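Local coordinates for protein nucleoporin NUP159 (Saccharomyces cerevisiae, PDB 1XIP) that forms, as the N-terminal beta-propeller domain of a nuclear pore component, a docking platform that tethers the helicase Dbp5 to the pore for mRNA export, at residues S50-A55 with K59-E64; Q26-F31 with L79-E84. One frame throughout, in Å; residues are numbered along the deposited sequence.

Both contacts lie in one region of the beta propeller, their centres about 8 Å apart. Along the chain 26-31 comes first, then the hairpin strands 50-55 and 59-64 of contact 1, then 79-84, so the two segments of contact 2 are brought together although the hairpin and the helix 65-73 lie between them in the sequence. Strands 59-64 and 83-86 are neighbours in one four-stranded blade. Val62 joins them, its O probably bonded to Lys82 N and its N to Trp83 O. Contact 1 thus builds the middle of a blade, while contact 2 brings the loop from the preceding blade onto the face that carries Phe52, Ala54 and Val61, beside the helix 65-73.

Contact 1. Residues S50-A55 with K59-E64; sequences SLFVAA and KAVVGE
The two middle strands of a four-stranded propeller blade meet here as a beta hairpin, 50-55 running antiparallel to 59-64 from Leu51-Glu64 to Ala55-Ala60. Phe52 and Gly63 form one hydrogen-bonded pair, Phe52 N to Gly63 O at 3.0 Å and Gly63 N to Phe52 O at 2.9 Å; Ala54 and Val61 form the next likewise. CA-H groups add weak support, as where Val53 CA meets Val61 O.

Phe52, Ala54 and Val61 share one face of the sheet. With CG set between the backbone N and the carbonyl carbon (chi1 70°), the Phe52 ring leans across the partner strand and lies over Gly63, whose N is 4.0 Å above the ring centre. Its CE2 edge reaches Glu64 O at 3.3 Å, and CE1 meets Val61 CG2 at 4.0 Å. Glycine suits position 63 because a beta carbon there would run into Phe52 CZ. Replacing Phe52 by an alanine would probably leave a gap over Gly63 and rob Val61 CG2 of a neighbour and Leu68 of the helix 65-73 of a packing surface.

On the other face Val53 and Val62 run alongside each other, Val53 CG1 3.4 Å from Val62 CG2. Small Ala55 and Ala60 follow, their CB atoms 4.0 Å apart. The four bonds satisfy the facing amides of Phe52, Ala54, Val61 and Gly63, while Val53 and Val62 bond outward to Asp44 and Lys82. One apolar face, through Val53 and Ala55, packs on strand 90-96 of the next blade, the other on Leu68 and Phe81.

Contact 2. Residues Q26-F31 with L79-E84; sequences QILPSF and LTFKWE
Apolar packing carries most of this small contact, and it begins with Ile27 and Leu79. Leu79 CD1 comes up to the branch point of Ile27, 3.9 Å from CB and 4.1 Å from CG2, the two side chains crossing at a slant. A chi1 of 64° turns Ile27 CG2 away from the carbonyl carbon, to the N side, where that methyl meets it. A beta-branched residue suits the spot: it meets Leu79 while also packing on Leu68, His71 and Ile72 of the helix 65-73. The flexible Leu79 can reach both Ile27 and His71. The second apolar meeting is looser: Leu28 CD2 stands 4.4 Å from Phe81 CZ, and the forked leucine end also rests on Ala54 and Lys59 of the hairpin.

The polar side is slight. Phe81 directs the edge of its ring at the loop, so that Ile27 O lies in the ring plane, 3.9 Å from Phe81 CZ; at that range the positively polarised C-H edge can offer a carbonyl only a faint attraction. The flat ring suits its place, touching Phe52 and Val61 as well. Backbone bonds of Ile27 and Leu28 to Gly373 hold the loop.

This is the packing of a linker between consecutive propeller blades: the loop leaves strand 18-26, which lies beside the late strand 374-381 in the N- and C-terminal closure of the ring, and settles on the face of the following blade that carries Phe52, Ala54 and Val61.

Contact 1. Residues S50-A55 with K59-E64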
loop_
_atom_site.group_PDB
_atom_site.type_symbol
_atom_site.label_atom_id
_atom_site.label_comp_id
_atom_site.label_asym_id
_atom_site.label_seq_id
_atom_site.Cartn_x
_atom_site.Cartn_y
_atom_site.Cartn_z
ATOM N N SER A 50 -12.649 4.173 -16.475
ATOM C CA SER A 50 -11.606 3.553 -17.295
ATOM C C SER A 50 -10.357 4.452 -17.417
ATOM O O SER A 50 -9.916 4.765 -18.525
ATOM C CB SER A 50 -12.148 3.171 -18.677
ATOM O OG SER A 50 -11.547 1.968 -19.139
ATOM N N LEU A 51 -9.803 4.876 -16.283
ATOM C CA LEU A 51 -8.635 5.754 -16.272
ATOM C C LEU A 51 -7.612 5.278 -15.250
ATOM O O LEU A 51 -7.938 4.469 -14.395
ATOM C CB LEU A 51 -9.045 7.208 -15.952
ATOM C CG LEU A 51 -10.006 7.983 -16.844
ATOM C CD1 LEU A 51 -10.228 9.322 -16.262
ATOM C CD2 LEU A 51 -9.518 8.134 -18.292
ATOM N N PHE A 52 -6.377 5.784 -15.355
ATOM C CA PHE A 52 -5.343 5.621 -14.318
ATOM C C PHE A 52 -4.607 6.932 -14.088
ATOM O O PHE A 52 -4.465 7.747 -15.017
ATOM C CB PHE A 52 -4.328 4.542 -14.693
ATOM C CG PHE A 52 -3.417 4.931 -15.841
ATOM C CD1 PHE A 52 -2.130 5.455 -15.594
ATOM C CD2 PHE A 52 -3.844 4.798 -17.154
ATOM C CE1 PHE A 52 -1.303 5.845 -16.644
ATOM C CE2 PHE A 52 -3.024 5.172 -18.199
ATOM C CZ PHE A 52 -1.742 5.701 -17.942
ATOM N N VAL A 53 -4.186 7.142 -12.843
ATOM C CA VAL A 53 -3.140 8.090 -12.508
ATOM C C VAL A 53 -1.936 7.328 -12.022
ATOM O O VAL A 53 -2.058 6.296 -11.330
ATOM C CB VAL A 53 -3.467 8.988 -11.288
ATOM C CG1 VAL A 53 -3.401 10.413 -11.646
ATOM C CG2 VAL A 53 -4.742 8.599 -10.632
ATOM N N ALA A 54 -0.774 7.896 -12.287
ATOM C CA ALA A 54 0.492 7.329 -11.872
ATOM C C ALA A 54 1.466 8.469 -11.765
ATOM O O ALA A 54 1.334 9.464 -12.467
ATOM C CB ALA A 54 0.970 6.317 -12.888
ATOM N N ALA A 55 2.420 8.333 -10.849
ATOM C CA ALA A 55 3.505 9.269 -10.720
ATOM C C ALA A 55 4.826 8.540 -10.417
ATOM O O ALA A 55 4.903 7.732 -9.496
ATOM C CB ALA A 55 3.186 10.269 -9.629
ATOM N N LYS A 59 7.361 13.000 -12.597
ATOM C CA LYS A 59 6.290 13.138 -13.590
ATOM C C LYS A 59 5.030 12.433 -13.125
ATOM O O LYS A 59 5.054 11.228 -12.833
ATOM C CB LYS A 59 6.728 12.566 -14.939
ATOM C CG LYS A 59 5.854 12.972 -16.100
ATOM C CD LYS A 59 5.933 11.947 -17.213
ATOM C CE LYS A 59 6.290 12.560 -18.588
ATOM N NZ LYS A 59 5.850 11.695 -19.763
ATOM N N ALA A 60 3.934 13.188 -13.028
ATOM C CA ALA A 60 2.599 12.638 -12.767
ATOM C C ALA A 60 1.752 12.591 -14.047
ATOM O O ALA A 60 1.808 13.503 -14.861
ATOM C CB ALA A 60 1.902 13.465 -11.707
ATOM N N VAL A 61 0.955 11.543 -14.221
ATOM C CA VAL A 61 0.083 11.453 -15.416
ATOM C C VAL A 61 -1.310 10.895 -15.131
ATOM O O VAL A 61 -1.467 9.997 -14.321
ATOM C CB VAL A 61 0.723 10.575 -16.590
ATOM C CG1 VAL A 61 2.008 11.170 -17.091
ATOM C CG2 VAL A 61 0.941 9.128 -16.160
ATOM N N VAL A 62 -2.310 11.415 -15.829
ATOM C CA VAL A 62 -3.600 10.738 -15.964
ATOM C C VAL A 62 -3.716 10.204 -17.410
ATOM O O VAL A 62 -3.372 10.905 -18.341
ATOM C CB VAL A 62 -4.735 11.721 -15.650
ATOM C CG1 VAL A 62 -6.083 11.105 -15.872
ATOM C CG2 VAL A 62 -4.624 12.162 -14.233
ATOM N N GLY A 63 -4.192 8.971 -17.584
ATOM C CA GLY A 63 -4.301 8.347 -18.927
ATOM C C GLY A 63 -5.439 7.320 -19.088
ATOM O O GLY A 63 -6.060 6.915 -18.116
ATOM N N GLU A 64 -5.714 6.911 -20.319
ATOM C CA GLU A 64 -6.744 5.909 -20.594
ATOM C C GLU A 64 -6.297 4.496 -20.171
ATOM O O GLU A 64 -5.185 4.061 -20.497
ATOM C CB GLU A 64 -7.080 5.910 -22.079
ATOM C CG GLU A 64 -8.372 6.640 -22.444
ATOM C CD GLU A 64 -9.642 5.968 -21.880
ATOM O OE1 GLU A 64 -9.645 4.707 -21.620
ATOM O OE2 GLU A 64 -10.651 6.709 -21.694
#

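Contact 2. Residues Q26-F31 with L79-E84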
loop_
_atom_site.group_PDB
_atom_site.type_symbol
_atom_site.label_atom_id
_atom_site.label_comp_id
_atom_site.label_asym_id
_atom_site.label_seq_id
_atom_site.Cartn_x
_atom_site.Cartn_y
_atom_site.Cartn_z
ATOM N N GLN A 26 8.557 0.189 -19.017
ATOM C CA GLN A 26 8.777 1.476 -18.386
ATOM C C GLN A 26 7.811 2.443 -19.006
ATOM O O GLN A 26 7.818 2.632 -20.215
ATOM C CB GLN A 26 10.194 1.980 -18.590
ATOM C CG GLN A 26 10.401 3.345 -17.919
ATOM C CD GLN A 26 11.849 3.689 -17.699
ATOM O OE1 GLN A 26 12.656 3.561 -18.606
ATOM N NE2 GLN A 26 12.177 4.139 -16.506
ATOM N N ILE A 27 6.954 3.027 -18.184
ATOM C CA ILE A 27 5.964 3.968 -18.667
ATOM C C ILE A 27 6.224 5.369 -18.140
ATOM O O ILE A 27 5.596 6.339 -18.611
ATOM C CB ILE A 27 4.528 3.516 -18.308
ATOM C CG1 ILE A 27 4.330 3.485 -16.789
ATOM C CG2 ILE A 27 4.199 2.161 -19.006
ATOM C CD1 ILE A 27 2.899 3.719 -16.351
ATOM N N LEU A 28 7.143 5.484 -17.181
ATOM C CA LEU A 28 7.457 6.773 -16.577
ATOM C C LEU A 28 8.926 6.839 -16.204
ATOM O O LEU A 28 9.572 5.822 -16.118
ATOM C CB LEU A 28 6.583 6.996 -15.338
ATOM C CG LEU A 28 5.089 7.216 -15.546
ATOM C CD1 LEU A 28 4.373 7.176 -14.182
ATOM C CD2 LEU A 28 4.885 8.543 -16.213
ATOM N N PRO A 29 9.468 8.023 -15.958
ATOM C CA PRO A 29 10.877 8.110 -15.556
ATOM C C PRO A 29 11.134 7.499 -14.163
ATOM O O PRO A 29 10.249 7.451 -13.305
ATOM C CB PRO A 29 11.163 9.618 -15.571
ATOM C CG PRO A 29 9.844 10.262 -15.408
ATOM C CD PRO A 29 8.818 9.345 -16.024
ATOM N N SER A 30 12.367 7.017 -13.990
ATOM C CA SER A 30 12.856 6.401 -12.763
ATOM C C SER A 30 13.152 7.430 -11.673
ATOM O O SER A 30 13.403 8.599 -11.951
ATOM C CB SER A 30 14.129 5.609 -13.079
ATOM O OG SER A 30 14.715 5.067 -11.912
ATOM N N PHE A 31 13.130 6.972 -10.425
ATOM C CA PHE A 31 13.557 7.767 -9.283
ATOM C C PHE A 31 15.082 7.692 -9.086
ATOM O O PHE A 31 15.631 8.357 -8.193
ATOM C CB PHE A 31 12.870 7.255 -8.024
ATOM C CG PHE A 31 11.473 7.765 -7.835
ATOM C CD1 PHE A 31 11.245 9.067 -7.388
ATOM C CD2 PHE A 31 10.369 6.931 -8.077
ATOM C CE1 PHE A 31 9.953 9.528 -7.181
ATOM C CE2 PHE A 31 9.051 7.396 -7.875
ATOM C CZ PHE A 31 8.849 8.691 -7.425
ATOM N N LEU A 79 2.179 4.512 -25.596
ATOM C CA LEU A 79 1.498 5.115 -24.460
ATOM C C LEU A 79 1.450 6.617 -24.615
ATOM O O LEU A 79 2.488 7.298 -24.572
ATOM C CB LEU A 79 2.166 4.746 -23.140
ATOM C CG LEU A 79 1.270 4.356 -21.937
ATOM C CD1 LEU A 79 1.753 5.030 -20.661
ATOM C CD2 LEU A 79 -0.205 4.633 -22.148
ATOM N N THR A 80 0.238 7.120 -24.825
ATOM C CA THR A 80 -0.054 8.545 -24.751
ATOM C C THR A 80 -0.857 8.820 -23.463
ATOM O O THR A 80 -1.338 7.888 -22.843
ATOM C CB THR A 80 -0.872 8.943 -25.962
ATOM O OG1 THR A 80 -2.022 8.091 -26.040
ATOM C CG2 THR A 80 -0.115 8.650 -27.252
ATOM N N PHE A 81 -1.007 10.095 -23.092
ATOM C CA PHE A 81 -1.674 10.504 -21.839
ATOM C C PHE A 81 -2.753 11.549 -22.100
ATOM O O PHE A 81 -2.778 12.151 -23.166
ATOM C CB PHE A 81 -0.649 11.075 -20.874
ATOM C CG PHE A 81 0.456 10.126 -20.540
ATOM C CD1 PHE A 81 0.211 8.985 -19.749
ATOM C CD2 PHE A 81 1.750 10.344 -21.018
ATOM C CE1 PHE A 81 1.236 8.111 -19.427
ATOM C CE2 PHE A 81 2.795 9.444 -20.706
ATOM C CZ PHE A 81 2.536 8.343 -19.910
ATOM N N LYS A 82 -3.645 11.763 -21.138
ATOM C CA LYS A 82 -4.658 12.804 -21.260
ATOM C C LYS A 82 -4.134 14.092 -20.658
ATOM O O LYS A 82 -4.466 15.183 -21.122
ATOM C CB LYS A 82 -5.962 12.428 -20.542
ATOM C CG LYS A 82 -6.608 11.106 -20.950
ATOM C CD LYS A 82 -6.724 10.957 -22.480
ATOM C CE LYS A 82 -8.162 11.233 -22.949
ATOM N NZ LYS A 82 -8.248 11.634 -24.378
ATOM N N TRP A 83 -3.335 13.950 -19.605
ATOM C CA TRP A 83 -2.806 15.074 -18.846
ATOM C C TRP A 83 -1.490 14.681 -18.210
ATOM O O TRP A 83 -1.278 13.523 -17.909
ATOM C CB TRP A 83 -3.793 15.451 -17.774
ATOM C CG TRP A 83 -3.300 16.410 -16.747
ATOM C CD1 TRP A 83 -3.452 17.760 -16.763
ATOM C CD2 TRP A 83 -2.641 16.098 -15.512
ATOM N NE1 TRP A 83 -2.909 18.313 -15.627
ATOM C CE2 TRP A 83 -2.407 17.313 -14.841
ATOM C CE3 TRP A 83 -2.209 14.906 -14.902
ATOM C CZ2 TRP A 83 -1.767 17.380 -13.606
ATOM C CZ3 TRP A 83 -1.558 14.977 -13.666
ATOM C CH2 TRP A 83 -1.350 16.206 -13.038
ATOM N N GLU A 84 -0.601 15.649 -18.023
ATOM C CA GLU A 84 0.664 15.421 -17.318
ATOM C C GLU A 84 1.221 16.706 -16.709
ATOM O O GLU A 84 0.979 17.807 -17.201
ATOM C CB GLU A 84 1.703 14.772 -18.228
ATOM C CG GLU A 84 2.406 15.755 -19.137
ATOM C CD GLU A 84 3.920 15.649 -19.064
ATOM O OE1 GLU A 84 4.525 15.093 -20.030
ATOM O OE2 GLU A 84 4.511 16.108 -18.052
#